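Local structure of alkylhalidase CmlS (Streptomyces venezuelae, 3I3L) at residues A458-R461 against W462-L466. The protein acts as a flavin-dependent halogenase in chloramphenicol biosynthesis, using a covalently attached FAD. Numbering follows the deposited sequence.
Sequences ARVR and WISDL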
loop_
_atom_site.group_PDB
_atom_site.type_symbol
_atom_site.label_atom_id
_atom_site.label_comp_id
_atom_site.label_asym_id
_atom_site.label_seq_id
_atom_site.Cartn_x
_atom_site.Cartn_y
_atom_site.Cartn_z
ATOM N N ALA A 458 7.730 -1.641 24.359
ATOM C CA ALA A 458 7.195 -0.380 23.806
ATOM C C ALA A 458 5.813 -0.646 23.179
ATOM O O ALA A 458 4.886 0.165 23.298
ATOM C CB ALA A 458 8.174 0.284 22.791
ATOM N N ARG A 459 5.648 -1.816 22.566
ATOM C CA ARG A 459 4.305 -2.169 22.058
ATOM C C ARG A 459 3.295 -2.122 23.167
ATOM O O ARG A 459 2.214 -1.526 23.038
ATOM C CB ARG A 459 4.258 -3.573 21.495
ATOM C CG ARG A 459 4.845 -3.719 20.124
ATOM C CD ARG A 459 4.761 -5.195 19.597
ATOM N NE ARG A 459 5.887 -5.433 18.711
ATOM C CZ ARG A 459 6.012 -4.877 17.491
ATOM N NH1 ARG A 459 5.056 -4.075 16.959
ATOM N NH2 ARG A 459 7.093 -5.134 16.771
ATOM N N VAL A 460 3.631 -2.821 24.251
ATOM C CA VAL A 460 2.660 -3.055 25.274
ATOM C C VAL A 460 2.340 -1.738 25.946
ATOM O O VAL A 460 1.205 -1.464 26.317
ATOM C CB VAL A 460 3.158 -4.115 26.259
ATOM C CG1 VAL A 460 2.557 -3.870 27.660
ATOM C CG2 VAL A 460 2.789 -5.474 25.712
ATOM N N ARG A 461 3.370 -0.935 26.087
ATOM C CA ARG A 461 3.267 0.357 26.675
ATOM C C ARG A 461 2.300 1.241 25.859
ATOM O O ARG A 461 1.521 2.046 26.425
ATOM C CB ARG A 461 4.660 0.954 26.682
ATOM C CG ARG A 461 4.731 2.336 27.096
ATOM C CD ARG A 461 5.982 2.615 27.940
ATOM N NE ARG A 461 5.710 3.818 28.758
ATOM C CZ ARG A 461 4.507 4.155 29.250
ATOM N NH1 ARG A 461 3.438 3.373 29.035
ATOM N NH2 ARG A 461 4.369 5.269 29.984
ATOM N N TRP A 462 2.328 1.086 24.540
ATOM C CA TRP A 462 1.378 1.793 23.709
ATOM C C TRP A 462 -0.048 1.290 23.955
ATOM O O TRP A 462 -1.002 2.080 24.110
ATOM C CB TRP A 462 1.768 1.718 22.218
ATOM C CG TRP A 462 0.659 2.222 21.340
ATOM C CD1 TRP A 462 0.358 3.532 21.070
ATOM C CD2 TRP A 462 -0.352 1.436 20.701
ATOM N NE1 TRP A 462 -0.764 3.607 20.267
ATOM C CE2 TRP A 462 -1.223 2.334 20.036
ATOM C CE3 TRP A 462 -0.568 0.052 20.575
ATOM C CZ2 TRP A 462 -2.302 1.899 19.270
ATOM C CZ3 TRP A 462 -1.640 -0.386 19.838
ATOM C CH2 TRP A 462 -2.502 0.540 19.183
ATOM N N ILE A 463 -0.211 -0.014 24.026
ATOM C CA ILE A 463 -1.514 -0.587 24.338
ATOM C C ILE A 463 -2.025 -0.110 25.719
ATOM O O ILE A 463 -3.200 0.246 25.865
ATOM C CB ILE A 463 -1.435 -2.151 24.313
ATOM C CG1 ILE A 463 -1.039 -2.622 22.904
ATOM C CG2 ILE A 463 -2.743 -2.822 24.776
ATOM C CD1 ILE A 463 -0.614 -4.106 22.797
ATOM N N SER A 464 -1.152 -0.117 26.728
ATOM C CA SER A 464 -1.572 0.335 28.060
ATOM C C SER A 464 -1.956 1.817 28.007
ATOM O O SER A 464 -2.859 2.254 28.705
ATOM C CB SER A 464 -0.451 0.138 29.102
ATOM O OG SER A 464 -0.133 -1.247 29.240
ATOM N N ASP A 465 -1.272 2.591 27.163
ATOM C CA ASP A 465 -1.625 4.007 27.050
ATOM C C ASP A 465 -3.008 4.184 26.373
ATOM O O ASP A 465 -3.832 4.995 26.810
ATOM C CB ASP A 465 -0.542 4.807 26.324
ATOM C CG ASP A 465 -0.787 6.298 26.419
ATOM O OD1 ASP A 465 -0.906 6.960 25.356
ATOM O OD2 ASP A 465 -0.886 6.808 27.574
ATOM N N LEU A 466 -3.255 3.372 25.338
ATOM C CA LEU A 466 -4.525 3.368 24.653
ATOM C C LEU A 466 -5.626 2.951 25.614
ATOM O O LEU A 466 -6.707 3.570 25.659
ATOM C CB LEU A 466 -4.479 2.398 23.490
ATOM C CG LEU A 466 -5.635 2.236 22.497
ATOM C CD1 LEU A 466 -5.365 1.088 21.573
ATOM C CD2 LEU A 466 -6.887 1.950 23.158
#
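Two donors of Ser464 converge on the carbonyl oxygen of Val460. The amide is the nearer, with Ser464 N 2.7 Å from Val460 O. Ser464 OG gives the second bond, 3.2 Å to Val460 O, and reaches the oxygen from above the carbonyl plane. This is the usual habit of a helical serine whose hydroxyl turns back onto the carbonyl four residues earlier: chi1 of -62° sets OG beside its own backbone N and directs it down that turn. Val460 CG1 stands alongside the hydroxyl, 4.1 Å from Ser464 OG.

One residue back, Arg459 O takes the amide of Ile463, at 3.0 Å from Ile463 N. Aliphatic carbon closes over the same oxygen: Ile463 CG1 lies 3.4 Å from Arg459 O, and Trp462 CB touches it as well. The indole of Trp462 presents an edge to this oxygen; Trp462 CE3 lies 4.0 Å from Arg459 O. Asp465 N bonds to Arg461 O, while the Asp465 carboxylate, through OD1, forms a salt bridge with Arg469 one turn further on; Arg461 NH1 remains 5.7 Å from Asp465 OD2, too far for a salt bridge.

The backbone bonds, Trp462 N to Ala458 O included, are the i to i+4 pattern of helix 456-471, on the protein surface and away from the FAD site. Arg459 and Trp462 rest on Ile438 and Thr434 of helix 430-439, and strand 473-478 follows the helix.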